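Local coordinates for protein leucine aminopeptidase 2, chloroplastic (Streptomyces sp. BC16019, PDB 5LHJ) that trims peptides in bottromycin maturation as an M17-family metalloaminopeptidase, probably removing unsubstituted N-terminal amino acids with the help of bound manganese, at residues D182-P187 with M281-G286; L303-R308 with E491-L496; F390-R395 with V456-L461; E409-L414 with G483-T488; P415-E420 with D440-A445. All blocks are in the same frame, centred on the assembly; numbering follows the deposited sequence.

Contact 1 (D182-P187 with M281-G286); sequences DLVNCP and MKADMG
K282 sends its side chain to the carboxyl end of helix 164-185, where its ammonium nitrogen NZ lies 2.8 Å from N185 O in a hydrogen bond. The donor arrives from above the carbonyl plane, 35° out of it. CG occupies the crowded position between backbone N and carbonyl carbon (chi1 68°), and the chain beyond it is extended, laying K282 CD 3.7 Å from both V184 O and C186 O. An alanine here would probably leave N185 O without its charged donor and open a gap where the methylenes lie between the helix end and the loop. Beside this bond, M285 folds back at chi2 and chi3 until its CE is 3.4 Å from L183 O and 3.9 Å from V184 CG2, while V184 CG1 rests 4.0 Å from A283 CB. Further out, a type I turn from A283 to G286 brings M285 to the N-cap position of helix 286-301, and the N185 amide is tied to G481 N and Y140 OH. The turn carries D284, a manganese ligand in this protein though no metal is bound to this chain here, which forms a salt bridge with K261. A lysine charge among carbonyl oxygens at a helix's carboxyl end would probably be favoured by the helix dipole.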
# COMPACT_ATOMS: atom_id res chain seq x y z
N ASP A 182 15.96 -27.63 -15.86
CA ASP A 182 17.16 -27.60 -15.02
C ASP A 182 17.81 -26.21 -14.99
O ASP A 182 18.21 -25.72 -13.92
CB ASP A 182 18.19 -28.62 -15.51
CG ASP A 182 17.83 -30.06 -15.18
OD1 ASP A 182 16.90 -30.34 -14.38
OD2 ASP A 182 18.56 -30.93 -15.74
N LEU A 183 17.92 -25.56 -16.15
CA LEU A 183 18.54 -24.25 -16.24
C LEU A 183 17.73 -23.20 -15.45
O LEU A 183 18.30 -22.39 -14.72
CB LEU A 183 18.70 -23.82 -17.70
CG LEU A 183 19.70 -24.62 -18.53
CD1 LEU A 183 19.50 -24.31 -20.00
CD2 LEU A 183 21.14 -24.34 -18.09
N VAL A 184 16.41 -23.26 -15.58
CA VAL A 184 15.53 -22.31 -14.87
C VAL A 184 15.57 -22.56 -13.37
O VAL A 184 15.69 -21.60 -12.59
CB VAL A 184 14.08 -22.37 -15.41
CG1 VAL A 184 13.11 -21.57 -14.53
CG2 VAL A 184 14.05 -21.88 -16.85
N ASN A 185 15.52 -23.82 -12.96
CA ASN A 185 15.58 -24.19 -11.54
C ASN A 185 16.90 -23.88 -10.86
O ASN A 185 16.93 -23.68 -9.64
CB ASN A 185 15.23 -25.67 -11.35
CG ASN A 185 13.74 -25.95 -11.46
OD1 ASN A 185 12.92 -25.11 -11.09
ND2 ASN A 185 13.39 -27.12 -11.97
N CYS A 186 17.99 -23.83 -11.63
CA CYS A 186 19.32 -23.61 -11.07
C CYS A 186 19.36 -22.29 -10.31
O CYS A 186 18.96 -21.27 -10.86
CB CYS A 186 20.38 -23.62 -12.18
SG CYS A 186 22.04 -23.77 -11.52
N PRO A 187 19.84 -22.30 -9.05
CA PRO A 187 20.03 -21.02 -8.34
C PRO A 187 20.85 -20.01 -9.13
O PRO A 187 21.84 -20.40 -9.78
CB PRO A 187 20.80 -21.44 -7.09
CG PRO A 187 20.44 -22.85 -6.86
CD PRO A 187 20.21 -23.45 -8.22
N MET A 281 12.82 -14.60 -9.27
CA MET A 281 13.77 -13.64 -9.87
C MET A 281 14.90 -14.31 -10.67
O MET A 281 15.55 -13.65 -11.51
CB MET A 281 14.36 -12.75 -8.78
CG MET A 281 13.38 -11.79 -8.13
SD MET A 281 14.19 -10.81 -6.83
CE MET A 281 12.84 -9.73 -6.36
N LYS A 282 15.13 -15.59 -10.39
CA LYS A 282 16.05 -16.46 -11.16
C LYS A 282 15.48 -17.02 -12.49
O LYS A 282 16.25 -17.63 -13.26
CB LYS A 282 16.49 -17.66 -10.29
CG LYS A 282 15.37 -18.67 -9.96
CD LYS A 282 15.89 -19.92 -9.26
CE LYS A 282 14.75 -20.90 -9.00
NZ LYS A 282 15.17 -22.09 -8.23
N ALA A 283 14.16 -16.87 -12.71
CA ALA A 283 13.42 -17.47 -13.85
C ALA A 283 13.30 -16.57 -15.10
O ALA A 283 12.68 -16.93 -16.13
CB ALA A 283 12.04 -17.87 -13.39
N ASP A 284 13.91 -15.41 -15.03
CA ASP A 284 13.87 -14.49 -16.15
C ASP A 284 14.88 -14.80 -17.26
O ASP A 284 15.09 -14.00 -18.15
CB ASP A 284 13.94 -13.04 -15.66
CG ASP A 284 12.54 -12.44 -15.48
OD1 ASP A 284 11.77 -12.42 -16.47
OD2 ASP A 284 12.20 -12.00 -14.36
N MET A 285 15.46 -16.00 -17.21
CA MET A 285 16.27 -16.54 -18.33
C MET A 285 15.54 -17.72 -19.00
O MET A 285 16.15 -18.48 -19.76
CB MET A 285 17.68 -16.92 -17.84
CG MET A 285 17.77 -17.60 -16.47
SD MET A 285 16.75 -19.05 -16.23
CE MET A 285 17.59 -20.23 -17.29
N GLY A 286 14.23 -17.84 -18.76
CA GLY A 286 13.41 -18.92 -19.34
C GLY A 286 13.39 -18.91 -20.86
O GLY A 286 13.31 -19.97 -21.49

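Contact 2 (L303-R308 with E491-L496); sequences LPLRVR and ETLRAL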
# COMPACT_ATOMS: atom_id res chain seq x y z
N LEU A 303 16.88 -31.98 -38.86
CA LEU A 303 16.05 -31.14 -39.73
C LEU A 303 16.91 -30.45 -40.78
O LEU A 303 18.00 -30.00 -40.46
CB LEU A 303 15.31 -30.06 -38.93
CG LEU A 303 14.29 -30.52 -37.90
CD1 LEU A 303 13.63 -29.30 -37.27
CD2 LEU A 303 13.26 -31.44 -38.53
N PRO A 304 16.41 -30.37 -42.04
CA PRO A 304 17.12 -29.66 -43.11
C PRO A 304 16.87 -28.16 -43.03
O PRO A 304 16.16 -27.58 -43.86
CB PRO A 304 16.50 -30.28 -44.38
CG PRO A 304 15.08 -30.53 -43.98
CD PRO A 304 15.15 -30.97 -42.54
N LEU A 305 17.46 -27.54 -42.01
CA LEU A 305 17.17 -26.15 -41.65
C LEU A 305 18.35 -25.61 -40.86
O LEU A 305 18.81 -26.25 -39.92
CB LEU A 305 15.91 -26.11 -40.77
CG LEU A 305 15.31 -24.76 -40.40
CD1 LEU A 305 14.72 -24.11 -41.63
CD2 LEU A 305 14.22 -24.92 -39.35
N ARG A 306 18.82 -24.43 -41.24
CA ARG A 306 19.87 -23.74 -40.51
C ARG A 306 19.20 -22.90 -39.42
O ARG A 306 18.27 -22.16 -39.70
CB ARG A 306 20.65 -22.83 -41.44
CG ARG A 306 21.88 -22.21 -40.83
CD ARG A 306 22.63 -21.45 -41.91
NE ARG A 306 23.91 -20.93 -41.44
CZ ARG A 306 24.70 -20.10 -42.14
NH1 ARG A 306 24.35 -19.67 -43.36
NH2 ARG A 306 25.85 -19.69 -41.60
N VAL A 307 19.67 -23.03 -38.18
CA VAL A 307 19.10 -22.29 -37.05
C VAL A 307 20.22 -21.65 -36.23
O VAL A 307 21.15 -22.34 -35.81
CB VAL A 307 18.21 -23.18 -36.15
CG1 VAL A 307 17.48 -22.33 -35.12
CG2 VAL A 307 17.21 -23.97 -36.99
N ARG A 308 20.10 -20.35 -36.00
CA ARG A 308 21.04 -19.60 -35.18
C ARG A 308 20.36 -19.09 -33.91
O ARG A 308 19.36 -18.39 -34.01
CB ARG A 308 21.59 -18.44 -35.99
CG ARG A 308 22.29 -17.35 -35.19
CD ARG A 308 23.68 -17.68 -34.68
NE ARG A 308 24.64 -17.84 -35.78
CZ ARG A 308 25.17 -16.86 -36.51
NH1 ARG A 308 24.84 -15.59 -36.30
NH2 ARG A 308 26.04 -17.17 -37.48
N GLU A 491 8.46 -27.99 -32.68
CA GLU A 491 7.40 -28.23 -33.67
C GLU A 491 7.32 -27.13 -34.75
O GLU A 491 7.05 -27.43 -35.92
CB GLU A 491 6.06 -28.44 -32.99
CG GLU A 491 5.93 -29.81 -32.34
CD GLU A 491 5.82 -30.97 -33.33
OE1 GLU A 491 5.51 -30.75 -34.52
OE2 GLU A 491 6.06 -32.12 -32.91
N THR A 492 7.58 -25.88 -34.37
CA THR A 492 7.65 -24.78 -35.32
C THR A 492 8.78 -24.98 -36.33
O THR A 492 8.58 -24.87 -37.55
CB THR A 492 7.81 -23.43 -34.61
OG1 THR A 492 6.69 -23.23 -33.74
CG2 THR A 492 7.89 -22.29 -35.59
N LEU A 493 9.95 -25.33 -35.82
CA LEU A 493 11.11 -25.55 -36.69
C LEU A 493 10.87 -26.75 -37.63
O LEU A 493 11.29 -26.70 -38.80
CB LEU A 493 12.37 -25.74 -35.86
CG LEU A 493 12.80 -24.50 -35.06
CD1 LEU A 493 13.82 -24.86 -34.01
CD2 LEU A 493 13.33 -23.39 -35.96
N ARG A 494 10.22 -27.80 -37.12
CA ARG A 494 9.86 -28.98 -37.96
C ARG A 494 8.96 -28.56 -39.12
O ARG A 494 9.23 -28.90 -40.28
CB ARG A 494 9.17 -30.07 -37.13
CG ARG A 494 10.10 -30.84 -36.20
CD ARG A 494 9.35 -31.75 -35.22
NE ARG A 494 8.78 -32.91 -35.89
CZ ARG A 494 9.41 -34.06 -36.14
NH1 ARG A 494 10.67 -34.28 -35.77
NH2 ARG A 494 8.75 -35.04 -36.78
N ALA A 495 7.91 -27.80 -38.82
CA ALA A 495 6.98 -27.31 -39.85
C ALA A 495 7.67 -26.40 -40.87
O ALA A 495 7.44 -26.55 -42.07
CB ALA A 495 5.79 -26.60 -39.22
N LEU A 496 8.52 -25.48 -40.40
CA LEU A 496 9.25 -24.58 -41.30
C LEU A 496 10.21 -25.35 -42.22
O LEU A 496 10.37 -24.98 -43.38
CB LEU A 496 10.03 -23.52 -40.52
CG LEU A 496 9.17 -22.46 -39.80
CD1 LEU A 496 10.04 -21.66 -38.84
CD2 LEU A 496 8.48 -21.54 -40.79
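L493 is where three side chains of segment 303-308 converge on helix 486-498, without a hydrogen bond between the segments. The dense part is leucine against leucine: L305 CD2 lies 3.5 Å from L493 O and 3.8 Å from L493 CD2, the two side chains crossing at about a right angle. V307 adds its CG2 at 4.1 Å from L493 CD2. L303 comes in from the other end of the segment, its CD1 3.7 Å from R494 N and 4.0 Å from L493 CB, so that a methyl presses on the helix backbone itself. P304, centre of an inverse gamma turn, is exposed between L303 and L305, both of which start toward the helix. The looser side belongs to R494. Its CB points away from segment 303-308, and the aliphatic CG brushes L303 CD2, at 4.0 Å. Beyond CG the chain bends at chi3 (72°), and the guanidinium makes a long, weak ion pair with E169. Around this apolar patch, V256 of strand 255-263 touches both L305 and L493, so that helix 486-498 lies on the sheet through L493; L298 of helix 286-301 also packs on L303 and V307 of segment 303-308, and helix 394-407 meets T492 and A495.

Contact 3 (F390-R395 with V456-L461); sequences FTPDDR and VPWAHL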
# COMPACT_ATOMS: atom_id res chain seq x y z
N PHE A 390 2.99 -12.64 -30.65
CA PHE A 390 2.85 -11.46 -31.51
C PHE A 390 3.57 -11.69 -32.82
O PHE A 390 4.71 -12.15 -32.83
CB PHE A 390 3.47 -10.24 -30.86
CG PHE A 390 2.75 -9.74 -29.65
CD1 PHE A 390 3.03 -10.24 -28.39
CD2 PHE A 390 1.81 -8.72 -29.76
CE1 PHE A 390 2.39 -9.76 -27.26
CE2 PHE A 390 1.15 -8.24 -28.64
CZ PHE A 390 1.43 -8.75 -27.39
N THR A 391 2.90 -11.35 -33.93
CA THR A 391 3.57 -11.30 -35.24
C THR A 391 2.68 -10.54 -36.22
O THR A 391 1.46 -10.68 -36.16
CB THR A 391 3.88 -12.70 -35.82
OG1 THR A 391 4.46 -12.58 -37.14
CG2 THR A 391 2.65 -13.57 -35.92
N PRO A 392 3.28 -9.76 -37.13
CA PRO A 392 2.46 -9.16 -38.21
C PRO A 392 2.11 -10.13 -39.34
O PRO A 392 1.28 -9.78 -40.18
CB PRO A 392 3.34 -8.02 -38.73
CG PRO A 392 4.72 -8.41 -38.39
CD PRO A 392 4.68 -9.29 -37.18
N ASP A 393 2.73 -11.31 -39.36
CA ASP A 393 2.59 -12.28 -40.44
C ASP A 393 1.57 -13.35 -40.05
O ASP A 393 1.83 -14.20 -39.20
CB ASP A 393 3.98 -12.88 -40.69
CG ASP A 393 4.06 -13.77 -41.92
OD1 ASP A 393 3.19 -14.63 -42.15
OD2 ASP A 393 5.07 -13.62 -42.65
N ASP A 394 0.38 -13.29 -40.66
CA ASP A 394 -0.68 -14.25 -40.36
C ASP A 394 -0.27 -15.70 -40.62
O ASP A 394 -0.61 -16.59 -39.83
CB ASP A 394 -1.95 -13.92 -41.17
CG ASP A 394 -2.67 -12.67 -40.66
OD1 ASP A 394 -2.41 -12.19 -39.53
OD2 ASP A 394 -3.53 -12.15 -41.42
N ARG A 395 0.49 -15.95 -41.69
CA ARG A 395 0.95 -17.32 -42.00
C ARG A 395 1.90 -17.85 -40.91
O ARG A 395 1.81 -19.01 -40.52
CB ARG A 395 1.62 -17.40 -43.37
CG ARG A 395 0.66 -17.25 -44.54
CD ARG A 395 1.36 -17.54 -45.87
NE ARG A 395 1.72 -18.96 -46.00
CZ ARG A 395 0.89 -19.95 -46.35
NH1 ARG A 395 -0.40 -19.73 -46.62
NH2 ARG A 395 1.35 -21.20 -46.44
N VAL A 456 11.89 -8.40 -42.75
CA VAL A 456 12.22 -9.70 -42.15
C VAL A 456 11.02 -10.20 -41.33
O VAL A 456 10.61 -9.51 -40.39
CB VAL A 456 13.47 -9.60 -41.24
CG1 VAL A 456 13.77 -10.94 -40.59
CG2 VAL A 456 14.68 -9.10 -42.03
N PRO A 457 10.45 -11.38 -41.68
CA PRO A 457 9.36 -11.94 -40.88
C PRO A 457 9.81 -12.21 -39.45
O PRO A 457 10.93 -12.68 -39.23
CB PRO A 457 9.00 -13.24 -41.60
CG PRO A 457 9.46 -13.05 -42.99
CD PRO A 457 10.65 -12.14 -42.93
N TRP A 458 8.93 -11.92 -38.50
CA TRP A 458 9.29 -11.97 -37.09
C TRP A 458 8.10 -12.36 -36.24
O TRP A 458 6.97 -11.97 -36.52
CB TRP A 458 9.85 -10.60 -36.67
CG TRP A 458 9.86 -10.28 -35.19
CD1 TRP A 458 10.76 -10.71 -34.25
CD2 TRP A 458 8.93 -9.44 -34.51
NE1 TRP A 458 10.44 -10.20 -33.01
CE2 TRP A 458 9.32 -9.41 -33.15
CE3 TRP A 458 7.80 -8.72 -34.91
CZ2 TRP A 458 8.61 -8.67 -32.20
CZ3 TRP A 458 7.09 -7.99 -33.94
CH2 TRP A 458 7.50 -7.98 -32.62
N ALA A 459 8.39 -13.14 -35.19
CA ALA A 459 7.42 -13.44 -34.15
C ALA A 459 8.07 -13.28 -32.78
O ALA A 459 9.27 -13.52 -32.61
CB ALA A 459 6.86 -14.86 -34.31
N HIS A 460 7.25 -12.91 -31.81
CA HIS A 460 7.67 -12.67 -30.43
C HIS A 460 6.79 -13.51 -29.50
O HIS A 460 5.55 -13.43 -29.58
CB HIS A 460 7.57 -11.17 -30.13
CG HIS A 460 7.49 -10.81 -28.68
ND1 HIS A 460 8.46 -11.15 -27.76
CD2 HIS A 460 6.56 -10.11 -27.99
CE1 HIS A 460 8.13 -10.70 -26.57
NE2 HIS A 460 6.98 -10.04 -26.68
N LEU A 461 7.43 -14.32 -28.65
CA LEU A 461 6.73 -15.15 -27.67
C LEU A 461 7.01 -14.61 -26.27
O LEU A 461 8.15 -14.65 -25.83
CB LEU A 461 7.20 -16.60 -27.76
CG LEU A 461 7.11 -17.34 -29.09
CD1 LEU A 461 7.40 -18.83 -28.92
CD2 LEU A 461 5.76 -17.16 -29.70
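F390 and H460 form an antiparallel hydrogen-bonded pair: F390 N to H460 O is 2.9 Å and H460 N to F390 O is 2.8 Å, each donor in the plane of the carbonyl it meets. One residue on, T391 OG1 stands anti to the backbone N (chi1 177°) and donates to W458 O at 2.7 Å. The same hydroxyl oxygen accepts from D393 N at 3.1 Å, closing an ST turn. F390 O also receives a CH...O contact from A459 CA, 3.3 Å away. Outside this polar spine, the F390 and H460 side chains lie side by side, their planes 24° apart but slid so that the rings barely overlap; F390 CD1 is 3.6 Å from H460 CD2. P392 CD meets W458 CE3 at 3.9 Å, the two side chains crossing at about a right angle. D370 holds H460 ND1 and W458 NE1 through its two carboxylate oxygens. P392 has no N-H to give, and the T391 hydroxyl appears to carry the link on to W458 O, just where strand 386-390 gives way to helix 394-407.

Contact 4 (E409-L414 with G483-T488); sequences ESFCRL and GFAVRT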
# COMPACT_ATOMS: atom_id res chain seq x y z
N GLU A 409 1.02 -26.99 -25.67
CA GLU A 409 1.34 -25.74 -24.97
C GLU A 409 0.35 -24.66 -25.41
O GLU A 409 0.02 -24.56 -26.59
CB GLU A 409 2.78 -25.32 -25.24
CG GLU A 409 3.78 -26.38 -24.81
CD GLU A 409 5.22 -25.91 -24.76
OE1 GLU A 409 5.78 -25.52 -25.81
OE2 GLU A 409 5.83 -25.99 -23.65
N SER A 410 -0.12 -23.88 -24.45
CA SER A 410 -1.16 -22.89 -24.71
C SER A 410 -0.58 -21.50 -25.03
O SER A 410 0.16 -20.92 -24.22
CB SER A 410 -2.09 -22.81 -23.49
OG SER A 410 -3.08 -21.83 -23.68
N PHE A 411 -0.93 -20.98 -26.21
CA PHE A 411 -0.62 -19.62 -26.64
C PHE A 411 -1.87 -18.90 -27.12
O PHE A 411 -2.78 -19.52 -27.66
CB PHE A 411 0.39 -19.63 -27.78
CG PHE A 411 1.81 -19.77 -27.33
CD1 PHE A 411 2.37 -21.03 -27.20
CD2 PHE A 411 2.58 -18.65 -27.05
CE1 PHE A 411 3.69 -21.17 -26.79
CE2 PHE A 411 3.90 -18.78 -26.64
CZ PHE A 411 4.45 -20.04 -26.51
N CYS A 412 -1.87 -17.58 -26.93
CA CYS A 412 -2.89 -16.69 -27.46
C CYS A 412 -2.20 -15.63 -28.29
O CYS A 412 -1.30 -14.96 -27.79
CB CYS A 412 -3.64 -16.01 -26.31
SG CYS A 412 -4.91 -14.88 -26.90
N ARG A 413 -2.62 -15.45 -29.54
CA ARG A 413 -2.13 -14.33 -30.35
C ARG A 413 -2.72 -13.01 -29.87
O ARG A 413 -3.95 -12.88 -29.78
CB ARG A 413 -2.43 -14.53 -31.83
CG ARG A 413 -1.68 -13.54 -32.71
CD ARG A 413 -2.12 -13.65 -34.14
NE ARG A 413 -1.37 -12.74 -35.01
CZ ARG A 413 -1.57 -12.63 -36.31
NH1 ARG A 413 -2.50 -13.38 -36.92
NH2 ARG A 413 -0.85 -11.76 -37.01
N LEU A 414 -1.88 -12.04 -29.57
CA LEU A 414 -2.33 -10.69 -29.28
C LEU A 414 -1.94 -9.74 -30.42
O LEU A 414 -0.95 -9.97 -31.09
CB LEU A 414 -1.75 -10.21 -27.95
CG LEU A 414 -2.17 -11.02 -26.72
CD1 LEU A 414 -1.50 -10.44 -25.48
CD2 LEU A 414 -3.69 -11.03 -26.55
N GLY A 483 10.18 -25.42 -18.54
CA GLY A 483 10.69 -25.60 -19.90
C GLY A 483 9.67 -25.22 -20.98
O GLY A 483 9.76 -25.68 -22.12
N PHE A 484 8.70 -24.38 -20.61
CA PHE A 484 7.67 -23.92 -21.53
C PHE A 484 8.30 -23.30 -22.78
O PHE A 484 9.29 -22.58 -22.69
CB PHE A 484 6.77 -22.89 -20.86
CG PHE A 484 5.56 -22.51 -21.67
CD1 PHE A 484 4.41 -23.29 -21.61
CD2 PHE A 484 5.56 -21.38 -22.47
CE1 PHE A 484 3.28 -22.93 -22.33
CE2 PHE A 484 4.44 -21.03 -23.21
CZ PHE A 484 3.30 -21.82 -23.13
N ALA A 485 7.71 -23.65 -23.93
CA ALA A 485 8.04 -23.19 -25.28
C ALA A 485 9.10 -24.01 -26.01
O ALA A 485 9.25 -23.89 -27.23
CB ALA A 485 8.38 -21.70 -25.33
N VAL A 486 9.83 -24.88 -25.30
CA VAL A 486 10.80 -25.76 -25.96
C VAL A 486 10.12 -26.61 -27.04
O VAL A 486 10.54 -26.62 -28.20
CB VAL A 486 11.56 -26.68 -24.96
CG1 VAL A 486 12.41 -27.70 -25.70
CG2 VAL A 486 12.45 -25.84 -24.04
N ARG A 487 9.05 -27.28 -26.66
CA ARG A 487 8.38 -28.16 -27.60
C ARG A 487 7.62 -27.41 -28.70
O ARG A 487 7.60 -27.87 -29.85
CB ARG A 487 7.53 -29.18 -26.86
CG ARG A 487 8.42 -30.26 -26.25
CD ARG A 487 7.66 -31.23 -25.39
NE ARG A 487 7.29 -30.52 -24.18
CZ ARG A 487 6.08 -30.37 -23.67
NH1 ARG A 487 5.01 -30.98 -24.18
NH2 ARG A 487 5.96 -29.64 -22.57
N THR A 488 7.06 -26.25 -28.39
CA THR A 488 6.50 -25.37 -29.43
C THR A 488 7.57 -24.95 -30.45
O THR A 488 7.33 -25.01 -31.66
CB THR A 488 5.80 -24.13 -28.83
OG1 THR A 488 4.68 -24.56 -28.05
CG2 THR A 488 5.31 -23.19 -29.92
O HOH W 1 8.12 -27.42 -23.83
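E409 brings a carboxylate to the amino end of helix 486-498, entered through a type II turn from G483 to V486 with A485 at the N-cap position. Its two oxygens divide the work. OE1 is gripped twice on its anti side, by T488 OG1 at 2.7 Å and T488 N at 3.0 Å. OE2 accepts from A485 N at 3.0 Å on its syn side, and from a water 2.7 Å away that also donates to G483 O and accepts from R487 N. R487 NH2, 3.8 Å from E409 OE2, makes a long salt bridge in which no N-H points at the oxygen. Such a surrounding of helix-start amides and a nearby guanidinium would probably favour the negative charge. The F484 ring, its CG anti to the backbone N (chi1 -171°), turns one face to E409 CD. Its edge takes S410 O in plane. F411 and F484 reach tip to tip, with planes oblique at 36°, and F411 CZ comes to 3.4 Å from F484 CE2.

Contact 5 (P415-E420 with D440-A445); sequences PLLAHE and DTIQAA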
# COMPACT_ATOMS: atom_id res chain seq x y z
N PRO A 415 -2.72 -8.68 -30.65
CA PRO A 415 -2.49 -7.76 -31.76
C PRO A 415 -1.39 -6.74 -31.51
O PRO A 415 -1.24 -6.21 -30.40
CB PRO A 415 -3.85 -7.04 -31.89
CG PRO A 415 -4.37 -7.02 -30.50
CD PRO A 415 -3.98 -8.36 -29.94
N LEU A 416 -0.65 -6.44 -32.57
CA LEU A 416 0.30 -5.32 -32.57
C LEU A 416 -0.49 -4.04 -32.83
O LEU A 416 -0.49 -3.51 -33.94
CB LEU A 416 1.39 -5.55 -33.62
CG LEU A 416 2.36 -6.70 -33.27
CD1 LEU A 416 3.04 -7.25 -34.52
CD2 LEU A 416 3.41 -6.25 -32.27
N LEU A 417 -1.15 -3.53 -31.78
CA LEU A 417 -2.09 -2.42 -31.91
C LEU A 417 -1.39 -1.11 -32.25
O LEU A 417 -0.61 -0.59 -31.45
CB LEU A 417 -2.89 -2.24 -30.62
CG LEU A 417 -3.81 -3.39 -30.22
CD1 LEU A 417 -4.34 -3.22 -28.81
CD2 LEU A 417 -4.96 -3.58 -31.20
N ALA A 418 -1.67 -0.57 -33.43
CA ALA A 418 -1.04 0.69 -33.86
C ALA A 418 -1.28 1.84 -32.87
O ALA A 418 -0.39 2.64 -32.62
CB ALA A 418 -1.51 1.08 -35.25
N HIS A 419 -2.47 1.88 -32.27
CA HIS A 419 -2.78 2.94 -31.30
C HIS A 419 -2.01 2.86 -29.98
O HIS A 419 -1.97 3.83 -29.23
CB HIS A 419 -4.29 3.07 -31.07
CG HIS A 419 -4.94 1.87 -30.44
ND1 HIS A 419 -5.76 1.02 -31.14
CD2 HIS A 419 -4.91 1.41 -29.17
CE1 HIS A 419 -6.21 0.08 -30.33
NE2 HIS A 419 -5.70 0.29 -29.13
N GLU A 420 -1.38 1.72 -29.69
CA GLU A 420 -0.50 1.64 -28.51
C GLU A 420 0.89 2.22 -28.73
O GLU A 420 1.64 2.43 -27.76
CB GLU A 420 -0.42 0.21 -27.97
CG GLU A 420 -1.69 -0.22 -27.25
CD GLU A 420 -1.96 0.58 -25.97
OE1 GLU A 420 -1.01 0.95 -25.26
OE2 GLU A 420 -3.13 0.86 -25.68
N ASP A 440 1.10 -2.78 -21.26
CA ASP A 440 2.56 -2.98 -21.39
C ASP A 440 2.95 -4.22 -22.21
O ASP A 440 3.99 -4.21 -22.88
CB ASP A 440 3.26 -3.03 -20.02
CG ASP A 440 4.78 -3.02 -20.15
OD1 ASP A 440 5.32 -2.10 -20.82
OD2 ASP A 440 5.43 -3.97 -19.65
N THR A 441 2.15 -5.28 -22.19
CA THR A 441 2.46 -6.48 -22.97
C THR A 441 2.48 -6.16 -24.48
O THR A 441 3.41 -6.54 -25.20
CB THR A 441 1.48 -7.64 -22.67
OG1 THR A 441 1.53 -7.97 -21.27
CG2 THR A 441 1.86 -8.88 -23.48
N ILE A 442 1.47 -5.40 -24.93
CA ILE A 442 1.41 -4.96 -26.33
C ILE A 442 2.50 -3.92 -26.62
O ILE A 442 3.19 -3.99 -27.65
CB ILE A 442 -0.02 -4.49 -26.70
CG1 ILE A 442 -0.98 -5.69 -26.54
CG2 ILE A 442 -0.02 -3.90 -28.11
CD1 ILE A 442 -2.39 -5.51 -27.03
N GLN A 443 2.70 -2.98 -25.70
CA GLN A 443 3.73 -1.95 -25.87
C GLN A 443 5.13 -2.57 -25.99
O GLN A 443 5.93 -2.13 -26.80
CB GLN A 443 3.71 -0.94 -24.74
CG GLN A 443 2.44 -0.09 -24.72
CD GLN A 443 2.16 0.52 -23.37
OE1 GLN A 443 3.08 0.80 -22.59
NE2 GLN A 443 0.89 0.77 -23.08
N ALA A 444 5.40 -3.62 -25.20
CA ALA A 444 6.72 -4.28 -25.26
C ALA A 444 6.96 -4.93 -26.63
O ALA A 444 8.07 -4.89 -27.16
CB ALA A 444 6.87 -5.31 -24.15
N ALA A 445 5.91 -5.54 -27.18
CA ALA A 445 5.98 -6.17 -28.49
C ALA A 445 6.25 -5.13 -29.57
O ALA A 445 7.10 -5.33 -30.45
CB ALA A 445 4.70 -6.95 -28.77
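I442 and L417 form the apolar centre, their CD1 methyls 3.5 Å apart, tighter than usual for two carbons, as the side chains cross obliquely. I442 starts toward segment 415-420 and spreads both branches over it: CG2 lies 3.5 Å from P415 O, and CD1 also approaches P415 CG, at 4.3 Å. L416, centre of an inverse gamma turn, packs its CD2 at 3.8 Å against A445 CB, one turn further along helix 440-449. E420 closes the patch with its aliphatic part, CB being 4.1 Å from I442 CG2. In the assembly, residues of the third subunit cover part of this region: its C412 packs on P415, its T386 on L417 and its A381 on I442. At the polar edge, E420 bends at chi2 (-65°), and Q443 NE2 donates to E420 OE1 at 2.9 Å with an N-H...O angle of 152°. Carboxylate and amide are nearly coplanar, 8° apart. N423 ND2 also bonds E420 OE1, while Q443 OE1 is bonded to S435 OG. An alanine in place of Q443 would probably leave the S435 hydroxyl without this partner and the E420 carboxylate, held here by N423, freer to turn. With both ends of its amide engaged, Q443 has its flip fixed, and the buried carboxylate of E420 is met here by neutral amide donors, which would probably stabilise its negative charge without neutralising it.

Overall arrangement
All five contacts fall in the catalytic part of the chain, contact 1 coming first in sequence and the others interleaved after it. Contacts 2, 3 and 4 reach the same mixed sheet; contacts 2 and 4 also share helix 486-498, with centres about 16 Å apart. Contact 3 joins its neighbours directly: R413 of contact 4 hydrogen-bonds T391 O and forms a salt bridge with D394, and F390 packs on A445 of contact 5, centres about 13 Å away. Contact 5 lies within the spans of contacts 2, 3 and 4, and with contact 4 it meets the third subunit. Contact 1, about 26 Å from contact 3 by centres, stands apart at the manganese-binding loop.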